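Local structure of coat protein (Papaya mosaic virus, 4DOX) at residues A[67-72]-A[123-128]; A[112-117]-A[141-146]. The protein probably encloses the viral genomic RNA as the repeating subunit of the flexible, filamentous papaya mosaic virus particle. One frame throughout, in Å; residues are numbered along the deposited sequence.

Contact 1 (A[67-72]-A[123-128])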
ATOM      1  N   CYS A  67      -6.971  -0.563  -6.844  1.00 25.92           N
ATOM      2  CA  CYS A  67      -5.772  -1.367  -7.169  1.00 26.71           C
ATOM      3  C   CYS A  67      -5.896  -2.821  -6.762  1.00 27.62           C
ATOM      4  O   CYS A  67      -5.341  -3.711  -7.446  1.00 28.65           O
ATOM      5  CB  CYS A  67      -4.521  -0.744  -6.581  1.00 25.48           C
ATOM      6  SG  CYS A  67      -4.149   0.794  -7.472  1.00 29.06           S
ATOM      7  N   TYR A  68      -6.659  -3.061  -5.686  1.00 27.30           N
ATOM      8  CA  TYR A  68      -7.038  -4.413  -5.276  1.00 27.95           C
ATOM      9  C   TYR A  68      -7.680  -5.204  -6.424  1.00 29.18           C
ATOM     10  O   TYR A  68      -7.398  -6.412  -6.558  1.00 30.05           O
ATOM     11  CB  TYR A  68      -7.959  -4.365  -4.058  1.00 27.95           C
ATOM     12  CG  TYR A  68      -8.337  -5.707  -3.468  1.00 28.16           C
ATOM     13  CD1 TYR A  68      -7.589  -6.258  -2.420  1.00 28.94           C
ATOM     14  CD2 TYR A  68      -9.461  -6.400  -3.928  1.00 27.39           C
ATOM     15  CE1 TYR A  68      -7.942  -7.483  -1.836  1.00 31.71           C
ATOM     16  CE2 TYR A  68      -9.836  -7.616  -3.375  1.00 30.50           C
ATOM     17  CZ  TYR A  68      -9.086  -8.183  -2.317  1.00 34.43           C
ATOM     18  OH  TYR A  68      -9.450  -9.435  -1.754  1.00 32.97           O
ATOM     19  N   ASP A  69      -8.504  -4.537  -7.261  1.00 28.99           N
ATOM     20  CA  ASP A  69      -9.142  -5.207  -8.439  1.00 29.83           C
ATOM     21  C   ASP A  69      -8.252  -5.125  -9.690  1.00 30.18           C
ATOM     22  O   ASP A  69      -8.043  -6.114 -10.400  1.00 30.18           O
ATOM     23  CB  ASP A  69     -10.581  -4.701  -8.705  1.00 28.37           C
ATOM     24  CG  ASP A  69     -11.540  -4.967  -7.510  1.00 31.42           C
ATOM     25  OD1 ASP A  69     -11.661  -6.155  -7.101  1.00 32.49           O
ATOM     26  OD2 ASP A  69     -12.158  -3.993  -6.946  1.00 29.87           O
ATOM     27  N   ASN A  70      -7.687  -3.944  -9.916  1.00 30.52           N
ATOM     28  CA  ASN A  70      -7.109  -3.615 -11.222  1.00 31.16           C
ATOM     29  C   ASN A  70      -5.579  -3.680 -11.356  1.00 31.66           C
ATOM     30  O   ASN A  70      -5.081  -3.613 -12.454  1.00 32.02           O
ATOM     31  CB  ASN A  70      -7.632  -2.258 -11.674  1.00 31.22           C
ATOM     32  CG  ASN A  70      -9.165  -2.239 -11.828  1.00 31.58           C
ATOM     33  OD1 ASN A  70      -9.712  -2.833 -12.759  1.00 33.35           O
ATOM     34  ND2 ASN A  70      -9.852  -1.556 -10.914  1.00 30.45           N
ATOM     35  N   GLY A  71      -4.838  -3.846 -10.257  1.00 31.71           N
ATOM     36  CA  GLY A  71      -3.385  -3.761 -10.327  1.00 32.15           C
ATOM     37  C   GLY A  71      -2.878  -2.423  -9.821  1.00 31.92           C
ATOM     38  O   GLY A  71      -3.617  -1.449  -9.777  1.00 31.95           O
ATOM     39  N   SER A  72      -1.617  -2.385  -9.406  1.00 32.41           N
ATOM     40  CA  SER A  72      -1.008  -1.192  -8.787  1.00 31.29           C
ATOM     41  C   SER A  72       0.309  -0.888  -9.511  1.00 32.78           C
ATOM     42  O   SER A  72       1.172  -0.185  -9.011  1.00 32.05           O
ATOM     43  CB  SER A  72      -0.781  -1.420  -7.274  1.00 30.03           C
ATOM     44  OG  SER A  72       0.147  -2.466  -7.046  1.00 25.06           O
ATOM     45  N   ALA A 123     -13.854 -11.007  -3.451  1.00 40.19           N
ATOM     46  CA  ALA A 123     -12.537 -11.341  -4.011  1.00 38.28           C
ATOM     47  C   ALA A 123     -12.043 -10.361  -5.111  1.00 36.21           C
ATOM     48  O   ALA A 123     -12.829  -9.652  -5.712  1.00 34.93           O
ATOM     49  CB  ALA A 123     -12.575 -12.740  -4.534  1.00 39.03           C
ATOM     50  N   PRO A 124     -10.725 -10.318  -5.375  1.00 35.00           N
ATOM     51  CA  PRO A 124     -10.327  -9.558  -6.550  1.00 34.46           C
ATOM     52  C   PRO A 124     -11.215  -9.844  -7.792  1.00 35.70           C
ATOM     53  O   PRO A 124     -11.400 -10.999  -8.205  1.00 37.02           O
ATOM     54  CB  PRO A 124      -8.873 -10.017  -6.760  1.00 33.52           C
ATOM     55  CG  PRO A 124      -8.374 -10.199  -5.454  1.00 31.88           C
ATOM     56  CD  PRO A 124      -9.540 -10.767  -4.630  1.00 34.71           C
ATOM     57  N   ALA A 125     -11.745  -8.793  -8.401  1.00 35.60           N
ATOM     58  CA  ALA A 125     -12.623  -8.976  -9.561  1.00 37.08           C
ATOM     59  C   ALA A 125     -12.096  -9.996 -10.618  1.00 38.96           C
ATOM     60  O   ALA A 125     -12.843 -10.867 -11.083  1.00 39.91           O
ATOM     61  CB  ALA A 125     -12.963  -7.642 -10.182  1.00 36.03           C
ATOM     62  N   ASN A 126     -10.809  -9.910 -10.933  1.00 39.41           N
ATOM     63  CA  ASN A 126     -10.219 -10.675 -12.025  1.00 41.91           C
ATOM     64  C   ASN A 126      -9.431 -11.901 -11.572  1.00 43.28           C
ATOM     65  O   ASN A 126      -8.572 -12.386 -12.323  1.00 44.85           O
ATOM     66  CB  ASN A 126      -9.305  -9.763 -12.876  1.00 41.97           C
ATOM     67  CG  ASN A 126     -10.020  -8.494 -13.350  1.00 42.09           C
ATOM     68  OD1 ASN A 126     -10.978  -8.562 -14.109  1.00 42.09           O
ATOM     69  ND2 ASN A 126      -9.564  -7.339 -12.881  1.00 40.51           N
ATOM     70  N   TRP A 127      -9.712 -12.412 -10.365  1.00 43.26           N
ATOM     71  CA  TRP A 127      -8.944 -13.545  -9.807  1.00 43.39           C
ATOM     72  C   TRP A 127      -8.858 -14.751 -10.729  1.00 45.56           C
ATOM     73  O   TRP A 127      -7.815 -15.404 -10.818  1.00 46.00           O
ATOM     74  CB  TRP A 127      -9.459 -13.952  -8.421  1.00 42.79           C
ATOM     75  CG  TRP A 127     -10.848 -14.569  -8.396  1.00 41.68           C
ATOM     76  CD1 TRP A 127     -12.047 -13.944  -8.092  1.00 36.04           C
ATOM     77  CD2 TRP A 127     -11.168 -15.947  -8.642  1.00 42.17           C
ATOM     78  NE1 TRP A 127     -13.076 -14.846  -8.158  1.00 36.38           N
ATOM     79  CE2 TRP A 127     -12.572 -16.079  -8.494  1.00 39.73           C
ATOM     80  CE3 TRP A 127     -10.398 -17.091  -8.987  1.00 42.47           C
ATOM     81  CZ2 TRP A 127     -13.217 -17.293  -8.684  1.00 41.55           C
ATOM     82  CZ3 TRP A 127     -11.047 -18.295  -9.172  1.00 42.44           C
ATOM     83  CH2 TRP A 127     -12.436 -18.383  -9.024  1.00 43.34           C
ATOM     84  N   GLU A 128      -9.951 -15.024 -11.427  1.00 47.09           N
ATOM     85  CA  GLU A 128      -9.988 -16.165 -12.330  1.00 50.62           C
ATOM     86  C   GLU A 128      -9.214 -15.960 -13.614  1.00 51.32           C
ATOM     87  O   GLU A 128      -8.536 -16.847 -14.076  1.00 53.09           O
ATOM     88  CB  GLU A 128     -11.400 -16.554 -12.665  1.00 51.50           C
ATOM     89  CG  GLU A 128     -11.455 -17.866 -13.386  1.00 57.10           C
ATOM     90  CD  GLU A 128     -12.791 -18.507 -13.183  1.00 63.16           C
ATOM     91  OE1 GLU A 128     -13.724 -17.795 -12.673  1.00 62.18           O
ATOM     92  OE2 GLU A 128     -12.885 -19.715 -13.508  1.00 65.28           O
TER
HETATM   93  O   HOH W   1      -8.567  -8.976  -9.757  1.00 25.86           O
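The ring of Y68 and the pyrrolidine ring of P124 form the close-packed part of this contact. Y68 has CG anti to its backbone N (chi1 -175°), and its phenol meets the proline obliquely: CE2 of Y68 lies 3.4 Å from CD of P124, while CG of P124 sits 3.6 Å from the same CE2. The carbonyl carbon of A123 approaches the edge of the tyrosine ring. A broad aromatic group and a compact saturated ring suit this buried corner, where F138 of a nearby loop and I114 of helix 111-118 also touch Y68.

D69, one residue on, brings the polar part. Its OD1 accepts the backbone N-H of A125 at 2.9 Å with an N-H...O angle of 162°, met on the anti side of the carboxylate and 25° out of its plane. The same oxygen makes a salt bridge with R118, so an aspartate is well placed to join loop backbone and arginine. In the all-helical coat protein, this fastens the last turn of helix 56-70 to the type I beta turn P124-W127, closed by the W127 N to P124 O bond of 3.1 Å.

Beyond A125 the contact thins toward solvent. ND2 of the exposed N126 donates a bent hydrogen bond to the D69 carbonyl O at 3.2 Å, from above the carbonyl plane. A water also bridges here, donating to O of D69 and accepting from N of N126 at 2.7 Å. Helix 56-70 ends at N70, and G71 is the first residue to leave helical angles; its backbone angles, with positive phi, would bring a CB against the carbonyl O of N70.

Contact 2 (A[112-117]-A[141-146])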
ATOM      1  N   PRO A 112      -2.930  -4.426   4.743  1.00 29.53           N
ATOM      2  CA  PRO A 112      -3.717  -5.086   5.825  1.00 30.17           C
ATOM      3  C   PRO A 112      -5.140  -4.546   5.982  1.00 30.34           C
ATOM      4  O   PRO A 112      -6.043  -5.291   6.340  1.00 31.50           O
ATOM      5  CB  PRO A 112      -2.881  -4.838   7.088  1.00 29.71           C
ATOM      6  CG  PRO A 112      -1.517  -4.603   6.570  1.00 30.17           C
ATOM      7  CD  PRO A 112      -1.680  -3.855   5.274  1.00 28.88           C
ATOM      8  N   ILE A 113      -5.349  -3.272   5.666  1.00 29.60           N
ATOM      9  CA  ILE A 113      -6.667  -2.679   5.801  1.00 29.75           C
ATOM     10  C   ILE A 113      -7.600  -3.229   4.699  1.00 29.96           C
ATOM     11  O   ILE A 113      -8.765  -3.559   4.965  1.00 31.02           O
ATOM     12  CB  ILE A 113      -6.595  -1.166   5.653  1.00 29.66           C
ATOM     13  CG1 ILE A 113      -5.518  -0.527   6.549  1.00 31.34           C
ATOM     14  CG2 ILE A 113      -7.930  -0.565   5.905  1.00 30.61           C
ATOM     15  CD1 ILE A 113      -5.643  -0.885   8.014  1.00 36.86           C
ATOM     16  N   ILE A 114      -7.102  -3.321   3.459  1.00 28.29           N
ATOM     17  CA  ILE A 114      -7.960  -3.728   2.374  1.00 27.81           C
ATOM     18  C   ILE A 114      -8.193  -5.223   2.517  1.00 29.73           C
ATOM     19  O   ILE A 114      -9.305  -5.714   2.248  1.00 30.55           O
ATOM     20  CB  ILE A 114      -7.434  -3.348   0.976  1.00 26.95           C
ATOM     21  CG1 ILE A 114      -8.571  -3.428  -0.052  1.00 24.69           C
ATOM     22  CG2 ILE A 114      -6.249  -4.236   0.563  1.00 26.71           C
ATOM     23  CD1 ILE A 114      -9.750  -2.452   0.186  1.00 20.28           C
ATOM     24  N   TRP A 115      -7.183  -5.939   3.016  1.00 29.91           N
ATOM     25  CA  TRP A 115      -7.390  -7.330   3.420  1.00 31.28           C
ATOM     26  C   TRP A 115      -8.624  -7.451   4.329  1.00 32.69           C
ATOM     27  O   TRP A 115      -9.523  -8.233   4.049  1.00 33.08           O
ATOM     28  CB  TRP A 115      -6.164  -7.865   4.125  1.00 31.51           C
ATOM     29  CG  TRP A 115      -6.293  -9.285   4.581  1.00 34.37           C
ATOM     30  CD1 TRP A 115      -6.640  -9.716   5.844  1.00 36.88           C
ATOM     31  CD2 TRP A 115      -6.024 -10.469   3.819  1.00 34.73           C
ATOM     32  NE1 TRP A 115      -6.620 -11.087   5.902  1.00 36.03           N
ATOM     33  CE2 TRP A 115      -6.253 -11.580   4.676  1.00 36.12           C
ATOM     34  CE3 TRP A 115      -5.626 -10.706   2.486  1.00 35.68           C
ATOM     35  CZ2 TRP A 115      -6.087 -12.918   4.249  1.00 35.81           C
ATOM     36  CZ3 TRP A 115      -5.473 -12.040   2.049  1.00 33.72           C
ATOM     37  CH2 TRP A 115      -5.694 -13.126   2.945  1.00 36.16           C
ATOM     38  N   ASN A 116      -8.698  -6.657   5.392  1.00 33.08           N
ATOM     39  CA  ASN A 116      -9.848  -6.779   6.286  1.00 34.92           C
ATOM     40  C   ASN A 116     -11.127  -6.394   5.600  1.00 35.03           C
ATOM     41  O   ASN A 116     -12.190  -6.904   5.925  1.00 36.25           O
ATOM     42  CB  ASN A 116      -9.683  -5.912   7.536  1.00 35.43           C
ATOM     43  CG  ASN A 116      -8.938  -6.622   8.646  1.00 37.00           C
ATOM     44  OD1 ASN A 116      -8.043  -7.463   8.390  1.00 37.43           O
ATOM     45  ND2 ASN A 116      -9.292  -6.290   9.889  1.00 36.42           N
ATOM     46  N   LEU A 117     -11.025  -5.487   4.641  1.00 34.26           N
ATOM     47  CA  LEU A 117     -12.218  -4.988   3.982  1.00 34.66           C
ATOM     48  C   LEU A 117     -12.825  -5.932   2.938  1.00 35.40           C
ATOM     49  O   LEU A 117     -14.047  -5.977   2.785  1.00 36.69           O
ATOM     50  CB  LEU A 117     -11.948  -3.615   3.380  1.00 33.18           C
ATOM     51  CG  LEU A 117     -11.891  -2.571   4.486  1.00 33.10           C
ATOM     52  CD1 LEU A 117     -11.263  -1.312   3.946  1.00 32.45           C
ATOM     53  CD2 LEU A 117     -13.284  -2.317   4.980  1.00 33.52           C
ATOM     54  N   PHE A 141      -4.093 -10.266  -5.543  1.00 32.18           N
ATOM     55  CA  PHE A 141      -3.757  -8.883  -5.780  1.00 30.79           C
ATOM     56  C   PHE A 141      -2.275  -8.697  -5.667  1.00 31.44           C
ATOM     57  O   PHE A 141      -1.586  -9.459  -4.947  1.00 32.18           O
ATOM     58  CB  PHE A 141      -4.550  -7.887  -4.921  1.00 29.61           C
ATOM     59  CG  PHE A 141      -4.421  -8.063  -3.429  1.00 28.03           C
ATOM     60  CD1 PHE A 141      -3.821  -7.066  -2.655  1.00 25.66           C
ATOM     61  CD2 PHE A 141      -4.991  -9.173  -2.768  1.00 27.10           C
ATOM     62  CE1 PHE A 141      -3.719  -7.223  -1.240  1.00 24.50           C
ATOM     63  CE2 PHE A 141      -4.900  -9.316  -1.386  1.00 23.89           C
ATOM     64  CZ  PHE A 141      -4.275  -8.347  -0.620  1.00 23.48           C
ATOM     65  N   ASP A 142      -1.767  -7.706  -6.401  1.00 30.65           N
ATOM     66  CA  ASP A 142      -0.337  -7.576  -6.545  1.00 31.01           C
ATOM     67  C   ASP A 142       0.405  -6.903  -5.404  1.00 30.94           C
ATOM     68  O   ASP A 142       1.595  -6.646  -5.543  1.00 32.51           O
ATOM     69  CB  ASP A 142       0.041  -6.955  -7.890  1.00 31.51           C
ATOM     70  CG  ASP A 142      -0.367  -5.492  -8.018  1.00 30.91           C
ATOM     71  OD1 ASP A 142      -0.689  -4.833  -7.003  1.00 29.61           O
ATOM     72  OD2 ASP A 142      -0.340  -4.987  -9.159  1.00 30.50           O
ATOM     73  N   PHE A 143      -0.258  -6.615  -4.289  1.00 29.92           N
ATOM     74  CA  PHE A 143       0.456  -6.143  -3.105  1.00 29.52           C
ATOM     75  C   PHE A 143       0.009  -6.921  -1.890  1.00 30.16           C
ATOM     76  O   PHE A 143      -0.053  -6.391  -0.762  1.00 30.07           O
ATOM     77  CB  PHE A 143       0.271  -4.640  -2.888  1.00 28.14           C
ATOM     78  CG  PHE A 143      -1.158  -4.200  -2.875  1.00 27.81           C
ATOM     79  CD1 PHE A 143      -1.881  -4.088  -4.077  1.00 26.47           C
ATOM     80  CD2 PHE A 143      -1.789  -3.870  -1.665  1.00 26.80           C
ATOM     81  CE1 PHE A 143      -3.227  -3.637  -4.083  1.00 26.79           C
ATOM     82  CE2 PHE A 143      -3.142  -3.432  -1.644  1.00 26.79           C
ATOM     83  CZ  PHE A 143      -3.868  -3.318  -2.858  1.00 26.06           C
ATOM     84  N   PHE A 144      -0.328  -8.178  -2.132  1.00 31.18           N
ATOM     85  CA  PHE A 144      -0.694  -9.078  -1.089  1.00 32.54           C
ATOM     86  C   PHE A 144       0.451  -9.177  -0.092  1.00 34.02           C
ATOM     87  O   PHE A 144       0.197  -9.388   1.112  1.00 35.44           O
ATOM     88  CB  PHE A 144      -1.015 -10.423  -1.712  1.00 33.62           C
ATOM     89  CG  PHE A 144      -0.977 -11.593  -0.754  1.00 36.14           C
ATOM     90  CD1 PHE A 144      -2.102 -11.919   0.033  1.00 37.44           C
ATOM     91  CD2 PHE A 144       0.161 -12.400  -0.663  1.00 36.65           C
ATOM     92  CE1 PHE A 144      -2.087 -13.012   0.898  1.00 37.91           C
ATOM     93  CE2 PHE A 144       0.194 -13.498   0.206  1.00 38.59           C
ATOM     94  CZ  PHE A 144      -0.926 -13.807   0.987  1.00 40.32           C
ATOM     95  N   ASP A 145       1.700  -9.014  -0.563  1.00 34.37           N
ATOM     96  CA  ASP A 145       2.889  -9.182   0.305  1.00 35.17           C
ATOM     97  C   ASP A 145       2.958  -8.145   1.384  1.00 33.83           C
ATOM     98  O   ASP A 145       3.860  -8.189   2.223  1.00 34.21           O
ATOM     99  CB  ASP A 145       4.236  -9.146  -0.469  1.00 36.92           C
ATOM    100  CG  ASP A 145       4.318  -8.024  -1.528  1.00 39.29           C
ATOM    101  OD1 ASP A 145       5.200  -8.186  -2.414  1.00 42.59           O
ATOM    102  OD2 ASP A 145       3.519  -7.024  -1.508  1.00 39.05           O
ATOM    103  N   GLY A 146       2.022  -7.204   1.339  1.00 32.27           N
ATOM    104  CA  GLY A 146       1.943  -6.140   2.324  1.00 31.48           C
ATOM    105  C   GLY A 146       1.101  -6.553   3.512  1.00 31.73           C
ATOM    106  O   GLY A 146       1.214  -5.934   4.589  1.00 31.69           O
TER
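W115 projects from helix 111-118 toward F141 and F144 of segment 141-146, and the benzene side of its indole meets both. With CG anti to the backbone N (chi1 180°), the tryptophan lies side by side with F144, the two side chains pointing the same way. CZ3 of W115 approaches CE1 of F144 at 3.7 Å, lying near the plane of the phenyl ring at its edge. The planes are inclined at 56° and the centroids of the two six-membered rings are 6.0 Å apart, an oblique aromatic pair. The side chains of W115 and F141 cross at about a right angle, and the rings meet rim to rim, CE3 of W115 lying 4.1 Å from CZ of F141.

The loop's aromatics also pack on one another. CD1 of F141 is poised 3.6 Å above the centre of the F143 ring, while CA of F144 covers a face of F141 toward its rim. I114 adds a branched aliphatic group: its CG2 touches CE2 of F143 at 3.9 Å, the two side chains crossing nearly perpendicularly. Large, apolar residues suit this buried site, and the indole's one polar atom, NE1, is satisfied by the carbonyl of R161.

At the other end CG and CD of P112 rest 3.6 Å from the backbone O of G146, in the short 3-10 segment 144-146. Proline is at home in the first turn of a helix.

This aromatic cluster joins four helices: F143 and I114 reach helix 56-70, F143 also touches helix 103-108, and W115 and F144 pack on helix 165-172, so that helices 56-70, 103-108 and 165-172 are joined to helix 111-118 through the cluster.

How the contacts relate
The two contacts lie side by side, their centres 11 Å apart, and their segments alternate along the chain. The ring of Y68 is the apolar link between them: its CE1 is 3.5 Å from CD2 of F141, with the ring planes at about 35°, and its CD1 is 3.8 Å from CG1 of I114. A polar link runs through OG of S72 and OD1 of D142, 2.5 Å apart and probably hydrogen-bonded, with R104 partnering both residues. Contact 2 is buried nearer the centre of the chain, whereas contact 1 is only partly buried. R118, directly after segment 112-117, carries helix 111-118 onward to D69 of contact 1.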